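Local atomic coordinates of ferulic acid decarboxylase 1 (PDB entry 4ZAD), a protein that probably catalyses the reversible, prenylated-FMN-dependent decarboxylation of cinnamic, coumaric and ferulic acids to the corresponding vinyl aromatics, and works as a homodimer. Residues T27-N32 against P50-L55; H150-K155 against G292-K297; S185-G190 against L304-H309; L325-T330 against T361-Q366. All coordinates share one frame; numbering follows the deposited sequence.

Interaction 1: residues T27-N32 against P50-L55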
loop_
_atom_site.group_PDB
_atom_site.type_symbol
_atom_site.label_atom_id
_atom_site.label_comp_id
_atom_site.label_asym_id
_atom_site.label_seq_id
_atom_site.Cartn_x
_atom_site.Cartn_y
_atom_site.Cartn_z
ATOM N N THR A 27 -35.753 -6.196 -7.424
ATOM C CA THR A 27 -35.699 -5.839 -8.857
ATOM C C THR A 27 -35.021 -6.910 -9.711
ATOM O O THR A 27 -33.928 -7.399 -9.387
ATOM C CB THR A 27 -34.876 -4.554 -9.065
ATOM O OG1 THR A 27 -35.336 -3.567 -8.150
ATOM C CG2 THR A 27 -34.983 -4.060 -10.492
ATOM N N GLU A 28 -35.616 -7.245 -10.839
ATOM C CA GLU A 28 -35.014 -8.279 -11.656
ATOM C C GLU A 28 -33.574 -7.906 -12.014
ATOM O O GLU A 28 -33.301 -6.820 -12.538
ATOM C CB GLU A 28 -35.819 -8.572 -12.915
ATOM C CG GLU A 28 -35.302 -9.816 -13.622
ATOM C CD GLU A 28 -35.947 -10.036 -14.987
ATOM O OE1 GLU A 28 -37.092 -10.551 -15.008
ATOM O OE2 GLU A 28 -35.284 -9.711 -16.018
ATOM N N VAL A 29 -32.660 -8.829 -11.717
ATOM C CA VAL A 29 -31.232 -8.714 -12.051
ATOM C C VAL A 29 -30.851 -9.932 -12.874
ATOM O O VAL A 29 -31.344 -11.036 -12.621
ATOM C CB VAL A 29 -30.382 -8.659 -10.760
ATOM C CG1 VAL A 29 -28.879 -8.627 -11.076
ATOM C CG2 VAL A 29 -30.826 -7.464 -9.912
ATOM N N ASP A 30 -29.993 -9.711 -13.871
ATOM C CA ASP A 30 -29.648 -10.739 -14.872
ATOM C C ASP A 30 -28.426 -11.474 -14.382
ATOM O O ASP A 30 -27.441 -10.844 -14.029
ATOM C CB ASP A 30 -29.382 -10.108 -16.260
ATOM C CG ASP A 30 -29.301 -11.147 -17.403
ATOM O OD1 ASP A 30 -29.389 -12.358 -17.167
ATOM O OD2 ASP A 30 -29.135 -10.758 -18.577
ATOM N N PRO A 31 -28.493 -12.808 -14.331
ATOM C CA PRO A 31 -27.310 -13.637 -14.004
ATOM C C PRO A 31 -26.121 -13.396 -14.927
ATOM O O PRO A 31 -24.947 -13.495 -14.510
ATOM C CB PRO A 31 -27.824 -15.066 -14.183
ATOM C CG PRO A 31 -29.300 -14.972 -13.898
ATOM C CD PRO A 31 -29.751 -13.582 -14.260
ATOM N N ASN A 32 -26.436 -13.094 -16.180
ATOM C CA ASN A 32 -25.415 -12.684 -17.128
ATOM C C ASN A 32 -24.892 -11.289 -16.812
ATOM O O ASN A 32 -25.468 -10.295 -17.246
ATOM C CB ASN A 32 -25.935 -12.740 -18.565
ATOM C CG ASN A 32 -24.838 -12.492 -19.572
ATOM O OD1 ASN A 32 -23.666 -12.680 -19.258
ATOM N ND2 ASN A 32 -25.204 -12.071 -20.785
ATOM N N PRO A 50 -25.906 -8.213 -0.690
ATOM C CA PRO A 50 -27.152 -8.292 -1.428
ATOM C C PRO A 50 -27.745 -9.702 -1.491
ATOM O O PRO A 50 -27.108 -10.645 -1.951
ATOM C CB PRO A 50 -26.756 -7.811 -2.826
ATOM C CG PRO A 50 -25.364 -8.212 -2.974
ATOM C CD PRO A 50 -24.748 -8.222 -1.597
ATOM N N LEU A 51 -28.962 -9.824 -1.005
ATOM C CA LEU A 51 -29.784 -10.961 -1.274
ATOM C C LEU A 51 -30.593 -10.666 -2.562
ATOM O O LEU A 51 -31.360 -9.697 -2.639
ATOM C CB LEU A 51 -30.682 -11.213 -0.079
ATOM C CG LEU A 51 -31.548 -12.463 -0.076
ATOM C CD1 LEU A 51 -30.790 -13.724 -0.448
ATOM C CD2 LEU A 51 -32.213 -12.596 1.308
ATOM N N PHE A 52 -30.385 -11.489 -3.581
ATOM C CA PHE A 52 -31.075 -11.343 -4.837
ATOM C C PHE A 52 -32.262 -12.262 -4.826
ATOM O O PHE A 52 -32.099 -13.464 -5.004
ATOM C CB PHE A 52 -30.184 -11.781 -5.980
ATOM C CG PHE A 52 -29.012 -10.921 -6.190
ATOM C CD1 PHE A 52 -27.828 -11.203 -5.571
ATOM C CD2 PHE A 52 -29.090 -9.823 -7.030
ATOM C CE1 PHE A 52 -26.749 -10.414 -5.774
ATOM C CE2 PHE A 52 -28.014 -9.046 -7.243
ATOM C CZ PHE A 52 -26.837 -9.338 -6.612
ATOM N N ASN A 53 -33.453 -11.694 -4.621
ATOM C CA ASN A 53 -34.697 -12.467 -4.616
ATOM C C ASN A 53 -35.312 -12.662 -6.013
ATOM O O ASN A 53 -36.088 -13.585 -6.219
ATOM C CB ASN A 53 -35.744 -11.811 -3.720
ATOM C CG ASN A 53 -35.326 -11.708 -2.253
ATOM O OD1 ASN A 53 -35.750 -10.772 -1.565
ATOM N ND2 ASN A 53 -34.537 -12.666 -1.758
ATOM N N ASN A 54 -34.988 -11.794 -6.970
ATOM C CA ASN A 54 -35.656 -11.820 -8.281
ATOM C C ASN A 54 -34.631 -11.841 -9.383
ATOM O O ASN A 54 -34.297 -10.820 -9.937
ATOM C CB ASN A 54 -36.597 -10.603 -8.420
ATOM C CG ASN A 54 -37.498 -10.646 -9.693
ATOM O OD1 ASN A 54 -37.508 -11.610 -10.475
ATOM N ND2 ASN A 54 -38.262 -9.575 -9.881
ATOM N N LEU A 55 -34.116 -13.034 -9.660
ATOM C CA LEU A 55 -33.149 -13.247 -10.728
ATOM C C LEU A 55 -33.900 -13.495 -12.044
ATOM O O LEU A 55 -35.057 -13.950 -12.016
ATOM C CB LEU A 55 -32.246 -14.432 -10.374
ATOM C CG LEU A 55 -31.072 -14.170 -9.416
ATOM C CD1 LEU A 55 -30.322 -15.469 -9.108
ATOM C CD2 LEU A 55 -30.107 -13.147 -9.987
HETATM O O HOH W 1 -33.039 -9.771 -7.238
#
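Val29 and Phe52 make the apolar, close-packed half of this contact. The two side chains cross at about a right angle, with Val29 CG1 4.0 Å from Phe52 CE2 and CG2 resting near CD2 of the same ring. CG1 lies anti to the backbone N (chi1 176°), which lets both methyls reach that one side of the phenyl group. Ile38 of helix 34-45 touches both side chains, while Ile25 and Ile70 pack on Phe52, so the pair is buried. Next to it the backbones are joined by a single bridge: Val29 N donates to Asn54 O at 3.1 Å, with an N-H...O angle of 155°. The same oxygen receives the CA-H of Glu28, its CA 3.2 Å away, and Val29 O meets CA of Leu55 at 3.4 Å. Leu55 CD2 lies 3.6 Å from Val29 O and more loosely beside Pro31 CD.

The other side is looser and wetter. Glu28 lays its CB and CG alongside Asn54 and runs on, extended, to an exposed carboxylate. Asn54 ND2 is held by Asp26 O, and a water accepts from Asn54 N at 2.8 Å and donates weakly to Thr27 O. Thr27 OG1 bonds to Lys510 O of the second subunit. Strands 22-25 and 49-52 are parallel neighbours joined through helix 34-45, and the contact closes the C-terminal ends of this beta-alpha-beta unit in the N-terminal region of the UbiD-family chain.

Interaction 2: residues H150-K155 against G292-K297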
loop_
_atom_site.group_PDB
_atom_site.type_symbol
_atom_site.label_atom_id
_atom_site.label_comp_id
_atom_site.label_asym_id
_atom_site.label_seq_id
_atom_site.Cartn_x
_atom_site.Cartn_y
_atom_site.Cartn_z
ATOM N N HIS A 150 -16.791 -10.940 -17.351
ATOM C CA HIS A 150 -16.463 -10.966 -18.781
ATOM C C HIS A 150 -15.217 -11.782 -18.969
ATOM O O HIS A 150 -14.201 -11.518 -18.313
ATOM C CB HIS A 150 -16.190 -9.552 -19.317
ATOM C CG HIS A 150 -16.097 -9.478 -20.813
ATOM N ND1 HIS A 150 -17.131 -9.869 -21.642
ATOM C CD2 HIS A 150 -15.101 -9.051 -21.625
ATOM C CE1 HIS A 150 -16.765 -9.703 -22.902
ATOM N NE2 HIS A 150 -15.537 -9.207 -22.919
ATOM N N GLY A 151 -15.299 -12.770 -19.860
ATOM C CA GLY A 151 -14.164 -13.635 -20.199
ATOM C C GLY A 151 -14.158 -14.948 -19.413
ATOM O O GLY A 151 -13.301 -15.816 -19.634
ATOM N N ASP A 152 -15.099 -15.093 -18.488
ATOM C CA ASP A 152 -15.196 -16.332 -17.744
ATOM C C ASP A 152 -15.566 -17.374 -18.788
ATOM O O ASP A 152 -16.378 -17.107 -19.651
ATOM C CB ASP A 152 -16.259 -16.254 -16.627
ATOM C CG ASP A 152 -15.744 -15.604 -15.335
ATOM O OD1 ASP A 152 -14.574 -15.178 -15.264
ATOM O OD2 ASP A 152 -16.551 -15.500 -14.370
ATOM N N GLY A 153 -14.975 -18.557 -18.718
ATOM C CA GLY A 153 -15.217 -19.575 -19.750
ATOM C C GLY A 153 -16.473 -20.393 -19.538
ATOM O O GLY A 153 -16.715 -21.344 -20.241
ATOM N N GLY A 154 -17.276 -20.024 -18.549
ATOM C CA GLY A 154 -18.546 -20.692 -18.279
ATOM C C GLY A 154 -19.292 -19.948 -17.186
ATOM O O GLY A 154 -18.846 -18.893 -16.681
ATOM N N LYS A 155 -20.428 -20.497 -16.801
ATOM C CA LYS A 155 -21.137 -19.977 -15.666
ATOM C C LYS A 155 -20.668 -20.743 -14.413
ATOM O O LYS A 155 -20.772 -21.974 -14.335
ATOM C CB LYS A 155 -22.626 -20.107 -15.885
ATOM C CG LYS A 155 -23.181 -19.405 -17.159
ATOM C CD LYS A 155 -24.634 -19.905 -17.433
ATOM C CE LYS A 155 -25.373 -19.178 -18.545
ATOM N NZ LYS A 155 -26.825 -19.188 -18.203
ATOM N N GLY A 292 -7.049 -10.658 -9.084
ATOM C CA GLY A 292 -7.705 -9.548 -9.756
ATOM C C GLY A 292 -7.750 -9.573 -11.276
ATOM O O GLY A 292 -8.171 -8.570 -11.884
ATOM N N TYR A 293 -7.339 -10.690 -11.894
ATOM C CA TYR A 293 -7.434 -10.870 -13.360
ATOM C C TYR A 293 -8.369 -12.014 -13.810
ATOM O O TYR A 293 -8.559 -13.009 -13.109
ATOM C CB TYR A 293 -6.044 -11.114 -13.960
ATOM C CG TYR A 293 -5.017 -10.106 -13.512
ATOM C CD1 TYR A 293 -4.366 -10.237 -12.270
ATOM C CD2 TYR A 293 -4.698 -9.027 -14.294
ATOM C CE1 TYR A 293 -3.460 -9.319 -11.839
ATOM C CE2 TYR A 293 -3.784 -8.117 -13.874
ATOM C CZ TYR A 293 -3.180 -8.258 -12.634
ATOM O OH TYR A 293 -2.259 -7.338 -12.225
ATOM N N CYS A 294 -8.969 -11.839 -14.984
ATOM C CA CYS A 294 -9.410 -12.957 -15.819
ATOM C C CYS A 294 -8.611 -12.874 -17.113
ATOM O O CYS A 294 -8.567 -11.832 -17.771
ATOM C CB CYS A 294 -10.892 -12.885 -16.161
ATOM S SG CYS A 294 -11.306 -14.264 -17.282
ATOM N N PHE A 295 -7.970 -13.965 -17.478
ATOM C CA PHE A 295 -7.171 -14.009 -18.695
ATOM C C PHE A 295 -7.954 -14.847 -19.722
ATOM O O PHE A 295 -7.878 -16.086 -19.705
ATOM C CB PHE A 295 -5.812 -14.629 -18.381
ATOM C CG PHE A 295 -4.866 -13.696 -17.709
ATOM C CD1 PHE A 295 -4.177 -12.720 -18.449
ATOM C CD2 PHE A 295 -4.626 -13.786 -16.341
ATOM C CE1 PHE A 295 -3.275 -11.858 -17.830
ATOM C CE2 PHE A 295 -3.722 -12.916 -15.717
ATOM C CZ PHE A 295 -3.052 -11.951 -16.466
ATOM N N PRO A 296 -8.721 -14.185 -20.609
ATOM C CA PRO A 296 -9.782 -14.924 -21.270
ATOM C C PRO A 296 -9.301 -15.997 -22.228
ATOM O O PRO A 296 -10.080 -16.876 -22.559
ATOM C CB PRO A 296 -10.565 -13.833 -22.041
ATOM C CG PRO A 296 -10.073 -12.578 -21.559
ATOM C CD PRO A 296 -8.655 -12.822 -21.137
ATOM N N LYS A 297 -8.052 -15.911 -22.674
ATOM C CA LYS A 297 -7.509 -16.896 -23.602
ATOM C C LYS A 297 -6.834 -18.073 -22.898
ATOM O O LYS A 297 -6.562 -19.085 -23.544
ATOM C CB LYS A 297 -6.556 -16.225 -24.603
ATOM C CG LYS A 297 -7.295 -15.561 -25.802
ATOM C CD LYS A 297 -6.404 -14.548 -26.548
#
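Cys294 and Gly151 meet through van der Waals contact, the kind of interaction on which this small interface rests. SG of Cys294 stands 3.5 Å from Gly151 O and about as close to the carbonyl carbon, so the sulfur lies against the peptide group that links Gly151 to Asp152. It is put there by a first torsion that turns SG anti to the backbone N (chi1 177°), out toward the 150-155 loop. Pro296 adds a second van der Waals touch, its CB 4.0 Å from Gly151 CA. With no side chain at Gly151 (phi 96°), its backbone comes up directly against Cys294 and Pro296.

Both segments belong to the Rift-related domain of the UbiD fold, which supplies much of the prenylated-FMN site. Cys294 sits on the short strand 293-294, which pairs antiparallel with a strand of the second subunit and carries the sheet across the dimer interface. The side chain of Cys294 lies near that of Glu289, the predicted proton donor.

The polar bonds lead out of the contact. Asp152 OD1 comes within 3.9 Å of Cys294 SG, but it is held by Gly288 N, while OD2 accepts from His149 ND1. With both oxygens gripped, the buried carboxylate has its rotation fixed beside the sulfur. On the dimer side, Tyr293 OH bonds to Thr434 and Arg435 of the second subunit, and its ring stacks on Trp430 of that chain.

Interaction 3: residues S185-G190 against L304-H309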
loop_
_atom_site.group_PDB
_atom_site.type_symbol
_atom_site.label_atom_id
_atom_site.label_comp_id
_atom_site.label_asym_id
_atom_site.label_seq_id
_atom_site.Cartn_x
_atom_site.Cartn_y
_atom_site.Cartn_z
ATOM N N SER A 185 -25.763 -30.065 -19.287
ATOM C CA SER A 185 -26.949 -30.338 -18.449
ATOM C C SER A 185 -26.716 -30.988 -17.078
ATOM O O SER A 185 -27.420 -30.672 -16.124
ATOM C CB SER A 185 -27.958 -31.182 -19.222
ATOM O OG SER A 185 -28.832 -30.299 -19.907
ATOM N N LYS A 186 -25.757 -31.903 -16.980
ATOM C CA LYS A 186 -25.736 -32.830 -15.857
ATOM C C LYS A 186 -24.378 -32.850 -15.167
ATOM O O LYS A 186 -24.014 -33.830 -14.514
ATOM C CB LYS A 186 -26.105 -34.231 -16.345
ATOM C CG LYS A 186 -27.226 -34.302 -17.442
ATOM C CD LYS A 186 -28.635 -34.295 -16.866
ATOM C CE LYS A 186 -29.734 -34.546 -17.952
ATOM N NZ LYS A 186 -31.068 -34.983 -17.410
ATOM N N SER A 187 -23.651 -31.750 -15.246
ATOM C CA SER A 187 -22.225 -31.839 -15.079
ATOM C C SER A 187 -21.514 -30.550 -14.778
ATOM O O SER A 187 -21.795 -29.530 -15.406
ATOM C CB SER A 187 -21.593 -32.406 -16.339
ATOM O OG SER A 187 -21.017 -33.635 -16.016
ATOM N N ILE A 188 -20.534 -30.648 -13.872
ATOM C CA ILE A 188 -19.737 -29.530 -13.453
ATOM C C ILE A 188 -18.289 -29.924 -13.545
ATOM O O ILE A 188 -17.941 -31.050 -13.189
ATOM C CB ILE A 188 -20.017 -29.191 -11.969
ATOM C CG1 ILE A 188 -21.467 -28.809 -11.744
ATOM C CG2 ILE A 188 -19.105 -28.073 -11.490
ATOM C CD1 ILE A 188 -21.807 -28.701 -10.298
ATOM N N THR A 189 -17.451 -29.001 -14.011
ATOM C CA THR A 189 -15.997 -29.154 -13.938
ATOM C C THR A 189 -15.421 -27.995 -13.155
ATOM O O THR A 189 -15.962 -26.883 -13.156
ATOM C CB THR A 189 -15.286 -29.184 -15.334
ATOM O OG1 THR A 189 -13.869 -29.339 -15.135
ATOM C CG2 THR A 189 -15.515 -27.902 -16.126
ATOM N N GLY A 190 -14.309 -28.257 -12.492
ATOM C CA GLY A 190 -13.640 -27.243 -11.724
ATOM C C GLY A 190 -12.220 -27.658 -11.511
ATOM O O GLY A 190 -11.831 -28.754 -11.887
ATOM N N LEU A 304 -14.241 -34.105 -14.296
ATOM C CA LEU A 304 -15.670 -33.852 -14.489
ATOM C C LEU A 304 -16.482 -34.467 -13.408
ATOM O O LEU A 304 -16.359 -35.672 -13.175
ATOM C CB LEU A 304 -16.167 -34.436 -15.821
ATOM C CG LEU A 304 -17.592 -34.069 -16.207
ATOM C CD1 LEU A 304 -17.778 -32.526 -16.305
ATOM C CD2 LEU A 304 -17.954 -34.755 -17.539
ATOM N N TYR A 305 -17.314 -33.637 -12.775
ATOM C CA TYR A 305 -18.217 -34.072 -11.726
ATOM C C TYR A 305 -19.557 -34.307 -12.364
ATOM O O TYR A 305 -20.164 -33.367 -12.884
ATOM C CB TYR A 305 -18.398 -33.000 -10.659
ATOM C CG TYR A 305 -17.181 -32.609 -9.855
ATOM C CD1 TYR A 305 -16.267 -31.707 -10.349
ATOM C CD2 TYR A 305 -16.995 -33.078 -8.550
ATOM C CE1 TYR A 305 -15.181 -31.304 -9.606
ATOM C CE2 TYR A 305 -15.895 -32.678 -7.787
ATOM C CZ TYR A 305 -15.003 -31.782 -8.327
ATOM O OH TYR A 305 -13.908 -31.357 -7.596
ATOM N N ARG A 306 -20.029 -35.542 -12.310
ATOM C CA ARG A 306 -21.277 -35.915 -12.935
ATOM C C ARG A 306 -22.274 -35.923 -11.845
ATOM O O ARG A 306 -22.173 -36.733 -10.949
ATOM C CB ARG A 306 -21.181 -37.300 -13.543
ATOM C CG ARG A 306 -19.957 -37.492 -14.477
ATOM C CD ARG A 306 -19.968 -38.906 -15.175
ATOM N NE ARG A 306 -18.890 -39.030 -16.143
ATOM C CZ ARG A 306 -18.933 -38.563 -17.393
ATOM N NH1 ARG A 306 -20.030 -37.930 -17.849
ATOM N NH2 ARG A 306 -17.860 -38.718 -18.194
ATOM N N VAL A 307 -23.244 -35.016 -11.914
ATOM C CA VAL A 307 -24.311 -34.879 -10.888
ATOM C C VAL A 307 -25.464 -35.838 -11.209
ATOM O O VAL A 307 -26.029 -35.757 -12.283
ATOM C CB VAL A 307 -24.847 -33.414 -10.892
ATOM C CG1 VAL A 307 -25.976 -33.206 -9.896
ATOM C CG2 VAL A 307 -23.708 -32.445 -10.647
ATOM N N ASN A 308 -25.792 -36.744 -10.290
ATOM C CA ASN A 308 -26.903 -37.677 -10.430
ATOM C C ASN A 308 -28.140 -37.272 -9.625
ATOM O O ASN A 308 -29.208 -37.798 -9.855
ATOM C CB ASN A 308 -26.521 -39.105 -9.944
ATOM C CG ASN A 308 -25.299 -39.737 -10.680
ATOM O OD1 ASN A 308 -24.584 -40.572 -10.072
ATOM N ND2 ASN A 308 -25.065 -39.368 -11.959
ATOM N N HIS A 309 -28.015 -36.389 -8.649
ATOM C CA HIS A 309 -29.123 -36.099 -7.737
ATOM C C HIS A 309 -29.002 -34.678 -7.258
ATOM O O HIS A 309 -27.943 -34.095 -7.383
ATOM C CB HIS A 309 -29.120 -37.057 -6.525
ATOM C CG HIS A 309 -30.410 -37.073 -5.765
ATOM N ND1 HIS A 309 -31.527 -37.764 -6.197
ATOM C CD2 HIS A 309 -30.768 -36.468 -4.608
ATOM C CE1 HIS A 309 -32.505 -37.601 -5.322
ATOM N NE2 HIS A 309 -32.071 -36.816 -4.348
#
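Two antiparallel neighbours in the large beta-sheet of the Rift-related, flavin-binding domain meet here: the short strand 187-189 and the long strand 300-312, with Ile188 opposite Tyr305 as a hydrogen-bonded pair. Ile188 N gives a nearly straight bond to Tyr305 O (2.9 Å, 172°), lying in the carbonyl plane, and Tyr305 N returns one to Ile188 O at 2.7 Å. Two residues along, Val307 N donates to Lys186 O at 3.0 Å.

On the face of Ile188 and Tyr305, Ile188 CD1 meets Val307 CG2 at 4.2 Å. The Tyr305 ring is turned edge-on to the neighbouring strand, with Ile188 O in its plane near CD1; Trp163 stacks on this ring and Phe216 meets it edge to face. Gly190 N lies at the same edge, by Tyr305 CE1. Gly190 is about 7 Å from the bound prenylated flavin.

Ser187, Leu304 and Arg306 occupy the other face. Leu304 CD2 lies against one face of the Arg306 guanidinium, offset toward its rim; Arg306 NE is salt-bridged to Asp277. Tyr305 O takes a second bond, from Ser187 OG at 3.3 Å, with the hydroxyl above the carbonyl plane and CD1 of Leu304 3.4 Å from that same OG.

Interaction 4: residues L325-T330 against T361-Q366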
loop_
_atom_site.group_PDB
_atom_site.type_symbol
_atom_site.label_atom_id
_atom_site.label_comp_id
_atom_site.label_asym_id
_atom_site.label_seq_id
_atom_site.Cartn_x
_atom_site.Cartn_y
_atom_site.Cartn_z
ATOM N N LEU A 325 -10.232 -7.811 -7.322
ATOM C CA LEU A 325 -9.399 -6.940 -6.517
ATOM C C LEU A 325 -9.796 -7.066 -5.084
ATOM O O LEU A 325 -10.873 -7.565 -4.813
ATOM C CB LEU A 325 -9.513 -5.471 -6.959
ATOM C CG LEU A 325 -8.464 -5.263 -8.049
ATOM C CD1 LEU A 325 -9.150 -5.381 -9.453
ATOM C CD2 LEU A 325 -7.695 -3.985 -7.819
ATOM N N CYS A 326 -8.934 -6.610 -4.179
ATOM C CA CYS A 326 -9.267 -6.713 -2.785
ATOM C C CYS A 326 -10.290 -5.613 -2.549
ATOM O O CYS A 326 -10.240 -4.592 -3.237
ATOM C CB CYS A 326 -8.031 -6.606 -1.873
ATOM S SG CYS A 326 -7.310 -4.994 -1.988
ATOM N N THR A 327 -11.226 -5.842 -1.616
ATOM C CA THR A 327 -11.198 -7.100 -0.821
ATOM C C THR A 327 -12.477 -7.993 -0.876
ATOM O O THR A 327 -13.590 -7.494 -0.936
ATOM C CB THR A 327 -10.535 -6.918 0.644
ATOM O OG1 THR A 327 -11.321 -7.590 1.641
ATOM C CG2 THR A 327 -10.332 -5.488 1.036
ATOM N N ASP A 328 -12.281 -9.317 -0.902
ATOM C CA ASP A 328 -13.363 -10.296 -1.111
ATOM C C ASP A 328 -13.024 -11.591 -0.413
ATOM O O ASP A 328 -11.968 -11.671 0.178
ATOM C CB ASP A 328 -13.732 -10.486 -2.609
ATOM C CG ASP A 328 -12.683 -11.243 -3.440
ATOM O OD1 ASP A 328 -12.484 -12.461 -3.268
ATOM O OD2 ASP A 328 -12.117 -10.642 -4.361
ATOM N N GLU A 329 -13.913 -12.586 -0.438
ATOM C CA GLU A 329 -13.659 -13.879 0.221
ATOM C C GLU A 329 -12.338 -14.512 -0.172
ATOM O O GLU A 329 -11.775 -15.262 0.616
ATOM C CB GLU A 329 -14.734 -14.936 -0.092
ATOM C CG GLU A 329 -16.165 -14.630 0.360
ATOM C CD GLU A 329 -16.833 -13.544 -0.474
ATOM O OE1 GLU A 329 -16.544 -13.425 -1.693
ATOM O OE2 GLU A 329 -17.652 -12.816 0.124
ATOM N N THR A 330 -11.838 -14.279 -1.378
ATOM C CA THR A 330 -10.549 -14.883 -1.731
ATOM C C THR A 330 -9.421 -14.116 -1.045
ATOM O O THR A 330 -8.246 -14.413 -1.240
ATOM C CB THR A 330 -10.293 -14.950 -3.246
ATOM O OG1 THR A 330 -10.352 -13.632 -3.827
ATOM C CG2 THR A 330 -11.317 -15.828 -3.901
ATOM N N THR A 361 -1.969 -11.944 6.137
ATOM C CA THR A 361 -1.853 -11.735 4.685
ATOM C C THR A 361 -2.535 -10.428 4.347
ATOM O O THR A 361 -3.773 -10.356 4.351
ATOM C CB THR A 361 -2.586 -12.796 3.875
ATOM O OG1 THR A 361 -3.885 -12.972 4.442
ATOM C CG2 THR A 361 -1.824 -14.109 3.841
ATOM N N PRO A 362 -1.757 -9.385 4.100
ATOM C CA PRO A 362 -2.429 -8.119 3.820
ATOM C C PRO A 362 -3.259 -8.267 2.566
ATOM O O PRO A 362 -2.766 -8.821 1.571
ATOM C CB PRO A 362 -1.283 -7.143 3.608
ATOM C CG PRO A 362 -0.085 -8.019 3.259
ATOM C CD PRO A 362 -0.303 -9.295 4.006
ATOM N N TYR A 363 -4.492 -7.789 2.598
ATOM C CA TYR A 363 -5.368 -7.939 1.448
ATOM C C TYR A 363 -4.897 -7.154 0.221
ATOM O O TYR A 363 -5.113 -7.588 -0.920
ATOM C CB TYR A 363 -6.809 -7.580 1.786
ATOM C CG TYR A 363 -7.330 -8.361 2.949
ATOM C CD1 TYR A 363 -7.020 -9.702 3.110
ATOM C CD2 TYR A 363 -8.117 -7.757 3.896
ATOM C CE1 TYR A 363 -7.487 -10.425 4.203
ATOM C CE2 TYR A 363 -8.573 -8.454 4.980
ATOM C CZ TYR A 363 -8.254 -9.788 5.138
ATOM O OH TYR A 363 -8.738 -10.464 6.247
ATOM N N GLU A 364 -4.218 -6.041 0.477
ATOM C CA GLU A 364 -3.670 -5.144 -0.554
ATOM C C GLU A 364 -2.758 -5.885 -1.506
ATOM O O GLU A 364 -2.600 -5.457 -2.656
ATOM C CB GLU A 364 -2.881 -4.001 0.103
ATOM C CG GLU A 364 -3.750 -2.884 0.760
ATOM C CD GLU A 364 -4.338 -3.224 2.133
ATOM O OE1 GLU A 364 -4.079 -4.331 2.674
ATOM O OE2 GLU A 364 -5.055 -2.354 2.704
ATOM N N ALA A 365 -2.176 -6.995 -1.026
ATOM C CA ALA A 365 -1.230 -7.795 -1.804
ATOM C C ALA A 365 -1.854 -9.038 -2.404
ATOM O O ALA A 365 -1.158 -9.887 -2.922
ATOM C CB ALA A 365 0.005 -8.143 -0.940
ATOM N N GLN A 366 -3.183 -9.117 -2.369
ATOM C CA GLN A 366 -3.967 -10.266 -2.959
ATOM C C GLN A 366 -3.515 -11.646 -2.414
ATOM O O GLN A 366 -3.583 -12.681 -3.090
ATOM C CB GLN A 366 -3.902 -10.262 -4.481
ATOM C CG GLN A 366 -4.141 -8.924 -5.108
ATOM C CD GLN A 366 -5.574 -8.481 -5.066
ATOM O OE1 GLN A 366 -5.844 -7.289 -4.985
ATOM N NE2 GLN A 366 -6.508 -9.425 -5.134
#
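Cys326 carries its SG in the position between the backbone N and the carbonyl carbon (chi1 65°), which turns the sulfur onto the 363-364 turn, while Gln366 folds back at chi2 (-73°) and brings its amide to the Cys326 backbone. Gln366 OE1 then accepts a weak bond from Cys326 N at 3.3 Å, bent to 130°. With NE2 donating to Met290 O and Gly324 O, both ends of the amide are engaged and the plane of the group is set.

In the fold, this contact links the segment leading into helix 329-332 with the turn between strands 356-360 and 369-374 of the C-terminal domain. Asp328 is the N-cap of that helix: its OD1 receives Thr330 N at 2.7 Å, and OD2 forms a salt bridge with Arg40. Thr330 itself touches the prenylated flavin, so the capped helix start lines the cofactor pocket.

On the turn, Tyr363 O accepts from Gln366 N, a bond that helps close the 3-10 turn. Cys326 CB lies 3.2 Å from that Tyr363 O, and Cys326 SG rests 3.9 Å from Glu364 CA. Tyr363 OH, at the tip of the side chain, is bonded to His84. Nearer the backbone, Thr327, which follows a cis peptide, crosses the Tyr363 side chain obliquely; Thr327 CB is 4.0 Å from Tyr363 CB, and Thr327 OG1 lies near Tyr363 CD2.

Interactions 2 and 4 are the pair that touch: Gly292 O lies 4.1 Å from Leu325 CD1, and Gln366 NE2 is 4.2 Å from Gly292 N. Both come near Glu289, the predicted proton donor, whose side chain is about 7 Å from that of Cys294 and about 9 Å from that of Gln366. Interaction 3 shares the Rift-related domain with interaction 2, their centres 21 Å apart, and strand 293-294 is followed in the chain by strand 300-312. It approaches the flavin through Gly190, whereas interaction 4 reaches it through Thr330. Interaction 1 lies away from these sites, yet like interactions 2 and 4 it meets the second subunit.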